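Local coordinates for prophage MuSo2, 43 kDa tail protein (Shewanella oneidensis, PDB 3CDD) that probably serves as a trimeric structural component of the baseplate of a Mu-like phage tail, at residues W207-K217 with D243-I254; L298-P306 with E317-F325. All coordinates share one frame; numbering follows the deposited sequence. Where two conformers were deposited one is given.

Contact 1 (W207-K217 with D243-I254); sequences WRQRFSKFTIK and DSEIGRYRPLII
Arg210 meets Asp243 and Glu245 because its chain folds at CB-CG and CG-CD (chi2 -62°, chi3 -71°) and curls back, while Asp243 sets its carboxylate anti to the backbone N. Residues 213-217 and 251-254 run as parallel neighbours in a three-stranded mixed sheet, and the turns ahead of these strands carry the ionic cluster. NE and NH2 of Arg210 hold Asp243 OD2 side-on with the two planes almost coplanar; NH2 takes the syn lone pair at 3.0 Å. NH2 of Arg210 also gives a nearly straight 2.7 Å bond to Glu245 OE1, which it reaches from above the carboxylate plane. Asp243 OD1 closes an Asx turn on the amide of Glu245, so both carboxylate oxygens are tied down. Ile246 supplies the apolar partner: its CD1 lies over one face of the guanidinium and, in a CH-pi contact, 3.6 Å from the centroid of the five-membered ring of Trp207.

Arg250 turns at chi3 and clasps one carbonyl, NE and NH2 both donating to Arg210 O, while its NH1 makes salt bridges to Asp101 and Asp104 of the second subunit. NH2 of Arg250 lies over one face of the Phe211 ring, 3.9 Å from CE2, and Leu252 packs on the opposite face, with CB 4.0 Å from the ring centroid. Ser212 N donates to Arg250 O ahead of the strand ladder, which runs from Lys213 O-Leu252 N to Lys217 N-Ile254 O; Ser212 OG in turn accepts from Arg250 N at 2.7 Å.

Contact 2 (L298-P306 with E317-F325); sequences LWNINTLVP and EMLIASILF
Ile320 presses its CD1 methyl against Trp299, 3.8 Å from CE3, with the two side chains crossing at about a right angle. Its CG1 stands anti to the carbonyl carbon and the chain runs on extended (chi2 -179°), which carries CD1 up beside Thr303 OG1 and Asn300 O while CG1 lies 4.0 Å from Val305 CG1. Thr303 points the same way as Ile320, alongside it, and its hydroxyl is already committed: OG1 donates to Asn300 O, pinning the bend in 298-306 over the isoleucine. Ile336 of strand 331-339 touches both Trp299 and Ile320.

The backbone of Ile320 is gripped as well. Its N donates to Thr303 O in a nearly straight bond of 2.8 Å, and its O accepts from Asn302 N. Beyond these bonds the chains form an antiparallel beta ladder within the fourth GpP domain: Val305 and Met318, a selenomethionine here, are a hydrogen-bonded pair, flanked by the non-hydrogen-bonded pairs Leu304-Leu319 and Pro306-Glu317. In the other direction 298-306 leaves the ladder, and strand 317-325 has a classic beta bulge at Ala321 and Ser322, both facing Ser337.

Glu317 holds CG anti to its backbone N (chi1 -151°) and extends alongside Pro306, pointing the same way, with Glu317 CG 4.1 Å from Pro306 CD. Its carboxylate lies against CB and CD1 of Leu304, and OE2 makes a salt bridge to Lys187. On the same face, Leu304 CD2 meets Leu319 CD1 at 3.7 Å. Trp299 also reaches past the bulge: its CB touches Ile323 CD1 at 3.7 Å, and its carbonyl O lies in the ring plane of Phe325, at the edge, 3.3 Å from CZ.

In the fold
Contact 1 closes before contact 2 opens along the chain; their centres are 29 Å apart, and their nearest atoms about 11 Å, without touching. Helix 262-278 follows 243-254 and packs on the face of contact 1 that carries Phe214 and Ile254; strand 281-288 then pairs with 331-339, the neighbour of 317-328 in contact 2. Strand 200-206, just ahead of 207-217, also pairs with 281-288, a second connection between the two regions. The centre of contact 1 lies about 28 Å from that of the chain, and this contact faces the second subunit, whereas contact 2, its centre about 11 Å from the chain centre, is buried within its own chain and touches no other subunit.

Contact 1 (W207-K217 with D243-I254)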
loop_
_atom_site.group_PDB
_atom_site.type_symbol
_atom_site.label_atom_id
_atom_site.label_comp_id
_atom_site.label_asym_id
_atom_site.label_seq_id
_atom_site.Cartn_x
_atom_site.Cartn_y
_atom_site.Cartn_z
ATOM N N TRP A 207 9.472 9.938 18.019
ATOM C CA TRP A 207 10.785 9.314 18.073
ATOM C C TRP A 207 10.867 7.923 17.411
ATOM O O TRP A 207 11.892 7.261 17.556
ATOM C CB TRP A 207 11.257 9.126 19.524
ATOM C CG TRP A 207 11.835 10.358 20.201
ATOM C CD1 TRP A 207 11.706 11.664 19.810
ATOM C CD2 TRP A 207 12.583 10.377 21.422
ATOM N NE1 TRP A 207 12.338 12.487 20.702
ATOM C CE2 TRP A 207 12.875 11.727 21.711
ATOM C CE3 TRP A 207 13.021 9.377 22.310
ATOM C CZ2 TRP A 207 13.605 12.111 22.839
ATOM C CZ3 TRP A 207 13.737 9.758 23.442
ATOM C CH2 TRP A 207 14.027 11.117 23.694
ATOM N N ARG A 208 9.821 7.465 16.730
ATOM C CA ARG A 208 9.843 6.124 16.117
ATOM C C ARG A 208 11.071 5.959 15.211
ATOM O O ARG A 208 11.660 4.883 15.145
ATOM C CB ARG A 208 8.556 5.828 15.323
ATOM C CG ARG A 208 7.336 5.491 16.179
ATOM C CD ARG A 208 6.004 5.545 15.382
ATOM N NE ARG A 208 4.833 5.646 16.269
ATOM C CZ ARG A 208 4.220 4.620 16.867
ATOM N NH1 ARG A 208 4.631 3.357 16.664
ATOM N NH2 ARG A 208 3.175 4.858 17.673
ATOM N N GLN A 209 11.469 7.040 14.547
ATOM C CA GLN A 209 12.567 6.976 13.584
ATOM C C GLN A 209 13.770 7.786 14.029
ATOM O O GLN A 209 14.655 8.070 13.235
ATOM C CB GLN A 209 12.083 7.363 12.180
ATOM C CG GLN A 209 11.025 6.399 11.647
ATOM C CD GLN A 209 10.405 6.844 10.329
ATOM O OE1 GLN A 209 9.830 7.937 10.231
ATOM N NE2 GLN A 209 10.503 5.985 9.307
ATOM N N ARG A 210 13.790 8.131 15.319
ATOM C CA ARG A 210 14.864 8.881 15.949
ATOM C C ARG A 210 15.779 7.938 16.685
ATOM O O ARG A 210 15.312 6.912 17.252
ATOM C CB ARG A 210 14.307 9.931 16.926
ATOM C CG ARG A 210 13.518 11.089 16.262
ATOM C CD ARG A 210 14.370 11.880 15.332
ATOM N NE ARG A 210 15.355 12.686 16.057
ATOM C CZ ARG A 210 15.091 13.862 16.620
ATOM N NH1 ARG A 210 13.873 14.383 16.537
ATOM N NH2 ARG A 210 16.041 14.520 17.270
ATOM N N PHE A 211 17.084 8.244 16.651
ATOM C CA PHE A 211 18.095 7.362 17.275
ATOM C C PHE A 211 19.129 8.186 18.015
ATOM O O PHE A 211 19.346 9.330 17.667
ATOM C CB PHE A 211 18.736 6.412 16.254
ATOM C CG PHE A 211 17.736 5.518 15.556
ATOM C CD1 PHE A 211 17.108 5.943 14.387
ATOM C CD2 PHE A 211 17.408 4.258 16.081
ATOM C CE1 PHE A 211 16.177 5.133 13.737
ATOM C CE2 PHE A 211 16.473 3.459 15.446
ATOM C CZ PHE A 211 15.847 3.894 14.270
ATOM N N SER A 212 19.730 7.600 19.050
ATOM C CA SER A 212 20.706 8.283 19.902
ATOM C C SER A 212 22.081 8.353 19.264
ATOM O O SER A 212 22.864 9.263 19.540
ATOM C CB SER A 212 20.810 7.610 21.279
ATOM O OG SER A 212 21.121 6.233 21.162
ATOM N N LYS A 213 22.368 7.375 18.412
ATOM C CA LYS A 213 23.665 7.265 17.754
ATOM C C LYS A 213 23.520 6.626 16.374
ATOM O O LYS A 213 22.901 5.569 16.232
ATOM C CB LYS A 213 24.618 6.446 18.623
ATOM C CG LYS A 213 26.099 6.618 18.247
ATOM C CD LYS A 213 27.006 5.922 19.244
ATOM C CE LYS A 213 27.446 6.883 20.342
ATOM N NZ LYS A 213 28.340 6.244 21.349
ATOM N N PHE A 214 24.059 7.297 15.356
ATOM C CA PHE A 214 24.113 6.739 14.003
ATOM C C PHE A 214 25.544 6.290 13.715
ATOM O O PHE A 214 26.450 7.131 13.657
ATOM C CB PHE A 214 23.684 7.775 12.952
ATOM C CG PHE A 214 22.235 8.181 13.029
ATOM C CD1 PHE A 214 21.815 9.156 13.934
ATOM C CD2 PHE A 214 21.295 7.618 12.175
ATOM C CE1 PHE A 214 20.461 9.551 14.011
ATOM C CE2 PHE A 214 19.945 7.999 12.244
ATOM C CZ PHE A 214 19.533 8.974 13.165
ATOM N N THR A 215 25.750 4.979 13.565
ATOM C CA THR A 215 27.051 4.439 13.171
ATOM C C THR A 215 27.023 4.086 11.686
ATOM O O THR A 215 26.233 3.240 11.251
ATOM C CB THR A 215 27.417 3.189 13.988
ATOM O OG1 THR A 215 26.298 2.304 14.012
ATOM C CG2 THR A 215 27.758 3.549 15.417
ATOM N N ILE A 216 27.873 4.751 10.904
ATOM C CA ILE A 216 27.955 4.528 9.457
ATOM C C ILE A 216 29.209 3.729 9.130
ATOM O O ILE A 216 30.312 4.140 9.485
ATOM C CB ILE A 216 27.943 5.866 8.654
ATOM C CG1 ILE A 216 26.651 6.669 8.921
ATOM C CG2 ILE A 216 28.170 5.619 7.157
ATOM C CD1 ILE A 216 25.333 5.953 8.610
ATOM N N LYS A 217 29.024 2.592 8.459
ATOM C CA LYS A 217 30.120 1.682 8.120
ATOM C C LYS A 217 30.314 1.614 6.610
ATOM O O LYS A 217 29.342 1.500 5.858
ATOM C CB LYS A 217 29.829 0.274 8.651
ATOM C CG LYS A 217 29.477 0.217 10.122
ATOM C CD LYS A 217 30.520 -0.492 10.961
ATOM C CE LYS A 217 30.203 -1.990 11.110
ATOM N NZ LYS A 217 28.907 -2.236 11.829
ATOM N N ASP A 243 23.044 11.966 18.194
ATOM C CA ASP A 243 21.910 12.868 18.248
ATOM C C ASP A 243 21.553 13.019 19.716
ATOM O O ASP A 243 20.923 12.134 20.321
ATOM C CB ASP A 243 20.730 12.328 17.438
ATOM C CG ASP A 243 19.508 13.248 17.492
ATOM O OD1 ASP A 243 19.500 14.245 18.253
ATOM O OD2 ASP A 243 18.536 12.969 16.764
ATOM N N SER A 244 21.958 14.152 20.274
ATOM C CA SER A 244 21.814 14.447 21.690
ATOM C C SER A 244 20.381 14.777 22.128
ATOM O O SER A 244 20.112 14.890 23.329
ATOM C CB SER A 244 22.729 15.614 22.042
ATOM O OG SER A 244 22.399 16.718 21.220
ATOM N N GLU A 245 19.472 14.948 21.169
ATOM C CA GLU A 245 18.057 15.141 21.490
ATOM C C GLU A 245 17.435 13.863 22.060
ATOM O O GLU A 245 16.459 13.918 22.810
ATOM C CB GLU A 245 17.267 15.603 20.257
ATOM C CG GLU A 245 17.703 16.979 19.710
ATOM C CD GLU A 245 16.834 17.503 18.547
ATOM O OE1 GLU A 245 15.714 16.975 18.315
ATOM O OE2 GLU A 245 17.287 18.463 17.871
ATOM N N ILE A 246 18.009 12.717 21.700
ATOM C CA ILE A 246 17.436 11.413 22.039
ATOM C C ILE A 246 18.140 10.844 23.254
ATOM O O ILE A 246 19.230 10.291 23.125
ATOM C CB ILE A 246 17.526 10.420 20.840
ATOM C CG1 ILE A 246 16.965 11.041 19.548
ATOM C CG2 ILE A 246 16.855 9.071 21.163
ATOM C CD1 ILE A 246 15.686 11.882 19.698
ATOM N N GLY A 247 17.507 10.958 24.423
ATOM C CA GLY A 247 18.169 10.661 25.700
ATOM C C GLY A 247 18.086 9.251 26.260
ATOM O O GLY A 247 18.354 9.035 27.442
ATOM N N ARG A 248 17.711 8.298 25.413
ATOM C CA ARG A 248 17.664 6.880 25.743
ATOM C C ARG A 248 18.600 6.208 24.761
ATOM O O ARG A 248 18.766 6.689 23.651
ATOM C CB ARG A 248 16.230 6.365 25.491
ATOM C CG ARG A 248 15.947 4.945 25.889
ATOM C CD ARG A 248 14.705 4.387 25.181
ATOM N NE ARG A 248 13.753 5.443 24.989
ATOM C CZ ARG A 248 12.785 5.467 24.092
ATOM N NH1 ARG A 248 12.558 4.449 23.272
ATOM N NH2 ARG A 248 12.031 6.542 24.051
ATOM N N TYR A 249 19.184 5.084 25.152
ATOM C CA TYR A 249 20.032 4.287 24.269
ATOM C C TYR A 249 19.215 3.730 23.105
ATOM O O TYR A 249 18.387 2.827 23.285
ATOM C CB TYR A 249 20.661 3.155 25.076
ATOM C CG TYR A 249 21.457 2.149 24.278
ATOM C CD1 TYR A 249 22.743 2.456 23.799
ATOM C CD2 TYR A 249 20.952 0.865 24.040
ATOM C CE1 TYR A 249 23.477 1.526 23.078
ATOM C CE2 TYR A 249 21.686 -0.068 23.320
ATOM C CZ TYR A 249 22.950 0.265 22.850
ATOM O OH TYR A 249 23.680 -0.670 22.144
ATOM N N ARG A 250 19.434 4.293 21.916
ATOM C CA ARG A 250 18.752 3.839 20.708
ATOM C C ARG A 250 19.742 3.863 19.542
ATOM O O ARG A 250 19.805 4.862 18.817
ATOM C CB ARG A 250 17.523 4.741 20.404
ATOM C CG ARG A 250 16.246 4.371 21.159
ATOM C CD ARG A 250 15.075 5.350 20.909
ATOM N NE ARG A 250 14.636 5.386 19.509
ATOM C CZ ARG A 250 13.829 4.490 18.930
ATOM N NH1 ARG A 250 13.336 3.434 19.606
ATOM N NH2 ARG A 250 13.500 4.637 17.661
ATOM N N PRO A 251 20.559 2.794 19.390
ATOM C CA PRO A 251 21.535 2.773 18.311
ATOM C C PRO A 251 21.015 2.338 16.938
ATOM O O PRO A 251 20.226 1.394 16.835
ATOM C CB PRO A 251 22.570 1.762 18.813
ATOM C CG PRO A 251 21.782 0.803 19.625
ATOM C CD PRO A 251 20.662 1.583 20.241
ATOM N N LEU A 252 21.495 3.021 15.902
ATOM C CA LEU A 252 21.316 2.599 14.520
ATOM C C LEU A 252 22.652 2.455 13.765
ATOM O O LEU A 252 23.381 3.430 13.579
ATOM C CB LEU A 252 20.391 3.557 13.761
ATOM C CG LEU A 252 19.839 3.016 12.442
ATOM C CD1 LEU A 252 18.907 1.836 12.709
ATOM C CD2 LEU A 252 19.124 4.096 11.657
ATOM N N ILE A 253 22.936 1.231 13.321
ATOM C CA ILE A 253 24.083 0.917 12.459
ATOM C C ILE A 253 23.649 0.849 10.987
ATOM O O ILE A 253 22.644 0.207 10.669
ATOM C CB ILE A 253 24.750 -0.442 12.852
ATOM C CG1 ILE A 253 25.123 -0.463 14.345
ATOM C CG2 ILE A 253 25.955 -0.724 11.954
ATOM C CD1 ILE A 253 25.597 -1.813 14.877
ATOM N N ILE A 254 24.414 1.488 10.097
ATOM C CA ILE A 254 24.069 1.546 8.666
ATOM C C ILE A 254 25.279 1.337 7.743
ATOM O O ILE A 254 26.278 2.048 7.856
ATOM C CB ILE A 254 23.388 2.899 8.302
ATOM C CG1 ILE A 254 22.031 3.042 8.997
ATOM C CG2 ILE A 254 23.217 3.046 6.782
ATOM C CD1 ILE A 254 21.453 4.426 8.943
HETATM O O HOH W 1 17.440 10.970 15.400
#

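Contact 2 (L298-P306 with E317-F325)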
loop_
_atom_site.group_PDB
_atom_site.type_symbol
_atom_site.label_atom_id
_atom_site.label_comp_id
_atom_site.label_asym_id
_atom_site.label_seq_id
_atom_site.Cartn_x
_atom_site.Cartn_y
_atom_site.Cartn_z
ATOM N N LEU A 298 1.197 36.087 -2.335
ATOM C CA LEU A 298 0.920 34.668 -2.182
ATOM C C LEU A 298 1.871 34.064 -1.154
ATOM O O LEU A 298 3.046 34.423 -1.131
ATOM C CB LEU A 298 1.096 33.959 -3.529
ATOM C CG LEU A 298 0.044 34.250 -4.614
ATOM C CD1 LEU A 298 0.350 33.510 -5.939
ATOM C CD2 LEU A 298 -1.412 33.989 -4.134
ATOM N N TRP A 299 1.372 33.164 -0.301
ATOM C CA TRP A 299 2.247 32.344 0.539
ATOM C C TRP A 299 3.241 31.634 -0.358
ATOM O O TRP A 299 2.862 31.136 -1.413
ATOM C CB TRP A 299 1.449 31.278 1.291
ATOM C CG TRP A 299 0.610 31.845 2.380
ATOM C CD1 TRP A 299 -0.744 32.095 2.341
ATOM C CD2 TRP A 299 1.053 32.221 3.684
ATOM N NE1 TRP A 299 -1.161 32.573 3.554
ATOM C CE2 TRP A 299 -0.080 32.671 4.395
ATOM C CE3 TRP A 299 2.304 32.194 4.337
ATOM C CZ2 TRP A 299 0.004 33.138 5.716
ATOM C CZ3 TRP A 299 2.387 32.656 5.641
ATOM C CH2 TRP A 299 1.242 33.104 6.327
ATOM N N ASN A 300 4.497 31.544 0.082
ATOM C CA ASN A 300 5.587 31.105 -0.801
ATOM C C ASN A 300 6.474 30.104 -0.092
ATOM O O ASN A 300 6.764 30.287 1.067
ATOM C CB ASN A 300 6.404 32.325 -1.241
ATOM C CG ASN A 300 7.352 32.032 -2.403
ATOM O OD1 ASN A 300 7.323 30.954 -3.024
ATOM N ND2 ASN A 300 8.191 33.001 -2.706
ATOM N N ILE A 301 6.874 29.034 -0.786
ATOM C CA ILE A 301 7.778 28.043 -0.207
ATOM C C ILE A 301 9.156 28.666 -0.021
ATOM O O ILE A 301 9.483 29.657 -0.661
ATOM C CB ILE A 301 7.930 26.733 -1.057
ATOM C CG1 ILE A 301 8.340 27.044 -2.511
ATOM C CG2 ILE A 301 6.660 25.851 -0.963
ATOM C CD1 ILE A 301 8.508 25.777 -3.400
ATOM N N ASN A 302 9.960 28.066 0.853
ATOM C CA ASN A 302 11.328 28.534 1.109
ATOM C C ASN A 302 11.344 29.990 1.543
ATOM O O ASN A 302 12.138 30.801 1.049
ATOM C CB ASN A 302 12.230 28.303 -0.106
ATOM C CG ASN A 302 13.693 28.243 0.264
ATOM O OD1 ASN A 302 14.035 28.004 1.433
ATOM N ND2 ASN A 302 14.580 28.467 -0.724
ATOM N N THR A 303 10.431 30.320 2.448
ATOM C CA THR A 303 10.486 31.578 3.169
ATOM C C THR A 303 10.340 31.278 4.648
ATOM O O THR A 303 9.789 30.227 5.030
ATOM C CB THR A 303 9.412 32.612 2.716
ATOM O OG1 THR A 303 8.114 32.018 2.725
ATOM C CG2 THR A 303 9.719 33.184 1.308
ATOM N N LEU A 304 10.852 32.187 5.475
ATOM C CA LEU A 304 10.871 31.988 6.914
ATOM C C LEU A 304 9.679 32.692 7.570
ATOM O O LEU A 304 9.329 33.839 7.210
ATOM C CB LEU A 304 12.199 32.511 7.512
ATOM C CG LEU A 304 13.540 31.811 7.220
ATOM C CD1 LEU A 304 14.675 32.604 7.831
ATOM C CD2 LEU A 304 13.571 30.383 7.749
ATOM N N VAL A 305 9.084 32.002 8.543
ATOM C CA VAL A 305 7.890 32.479 9.228
ATOM C C VAL A 305 8.018 32.224 10.754
ATOM O O VAL A 305 8.186 31.084 11.177
ATOM C CB VAL A 305 6.620 31.830 8.582
ATOM C CG1 VAL A 305 6.534 30.334 8.899
ATOM C CG2 VAL A 305 5.368 32.539 9.019
ATOM N N PRO A 306 8.018 33.291 11.583
ATOM C CA PRO A 306 7.981 32.978 13.022
ATOM C C PRO A 306 6.733 32.168 13.410
ATOM O O PRO A 306 5.655 32.363 12.865
ATOM C CB PRO A 306 7.973 34.361 13.702
ATOM C CG PRO A 306 8.564 35.297 12.699
ATOM C CD PRO A 306 8.100 34.749 11.342
ATOM N N GLU A 317 11.532 30.428 14.522
ATOM C CA GLU A 317 11.284 30.849 13.150
ATOM C C GLU A 317 11.399 29.589 12.330
ATOM O O GLU A 317 12.375 28.849 12.476
ATOM C CB GLU A 317 12.302 31.895 12.712
ATOM C CG GLU A 317 11.764 32.853 11.665
ATOM C CD GLU A 317 12.724 33.977 11.341
ATOM O OE1 GLU A 317 13.920 33.881 11.706
ATOM O OE2 GLU A 317 12.280 34.966 10.708
HETATM N N MSE A 318 10.398 29.333 11.488
HETATM C CA MSE A 318 10.332 28.100 10.721
HETATM C C MSE A 318 10.454 28.371 9.230
HETATM O O MSE A 318 10.244 29.499 8.778
HETATM C CB MSE A 318 9.014 27.368 11.009
HETATM C CG MSE A 318 8.747 27.160 12.495
HETATM SE SE MSE A 318 9.545 25.556 13.193
HETATM C CE MSE A 318 7.958 24.476 13.121
ATOM N N LEU A 319 10.791 27.334 8.472
ATOM C CA LEU A 319 10.853 27.438 7.022
ATOM C C LEU A 319 9.596 26.830 6.397
ATOM O O LEU A 319 9.211 25.718 6.742
ATOM C CB LEU A 319 12.106 26.736 6.481
ATOM C CG LEU A 319 12.329 26.985 4.974
ATOM C CD1 LEU A 319 12.965 28.357 4.732
ATOM C CD2 LEU A 319 13.124 25.862 4.311
ATOM N N ILE A 320 8.962 27.552 5.479
ATOM C CA ILE A 320 7.838 26.961 4.743
ATOM C C ILE A 320 8.362 25.969 3.712
ATOM O O ILE A 320 8.995 26.358 2.730
ATOM C CB ILE A 320 6.928 28.008 4.050
ATOM C CG1 ILE A 320 6.361 28.994 5.084
ATOM C CG2 ILE A 320 5.822 27.285 3.245
ATOM C CD1 ILE A 320 5.428 30.043 4.499
ATOM N N ALA A 321 8.057 24.696 3.927
ATOM C CA ALA A 321 8.489 23.617 3.043
ATOM C C ALA A 321 7.441 23.262 1.976
ATOM O O ALA A 321 7.782 22.833 0.869
ATOM C CB ALA A 321 8.850 22.373 3.856
ATOM N N SER A 322 6.168 23.437 2.297
ATOM C CA SER A 322 5.140 23.078 1.354
ATOM C C SER A 322 3.900 23.895 1.596
ATOM O O SER A 322 3.651 24.300 2.718
ATOM C CB SER A 322 4.801 21.607 1.564
ATOM O OG SER A 322 4.028 21.153 0.490
ATOM N N ILE A 323 3.091 24.082 0.559
ATOM C CA ILE A 323 1.826 24.763 0.707
ATOM C C ILE A 323 0.782 24.012 -0.068
ATOM O O ILE A 323 1.005 23.702 -1.240
ATOM C CB ILE A 323 1.887 26.244 0.165
ATOM C CG1 ILE A 323 2.924 27.053 0.923
ATOM C CG2 ILE A 323 0.563 26.930 0.365
ATOM C CD1 ILE A 323 3.364 28.306 0.141
ATOM N N LEU A 324 -0.357 23.703 0.563
ATOM C CA LEU A 324 -1.535 23.313 -0.223
ATOM C C LEU A 324 -2.531 24.483 -0.312
ATOM O O LEU A 324 -3.094 24.923 0.699
ATOM C CB LEU A 324 -2.195 22.037 0.327
ATOM C CG LEU A 324 -3.564 21.660 -0.273
ATOM C CD1 LEU A 324 -3.485 21.349 -1.772
ATOM C CD2 LEU A 324 -4.107 20.421 0.525
ATOM N N PHE A 325 -2.702 25.008 -1.522
ATOM C CA PHE A 325 -3.668 26.038 -1.779
ATOM C C PHE A 325 -4.962 25.343 -2.188
ATOM O O PHE A 325 -4.993 24.627 -3.189
ATOM C CB PHE A 325 -3.245 26.906 -2.957
ATOM C CG PHE A 325 -2.022 27.751 -2.721
ATOM C CD1 PHE A 325 -0.801 27.386 -3.284
ATOM C CD2 PHE A 325 -2.108 28.955 -2.007
ATOM C CE1 PHE A 325 0.355 28.187 -3.090
ATOM C CE2 PHE A 325 -0.964 29.787 -1.822
ATOM C CZ PHE A 325 0.262 29.397 -2.370
#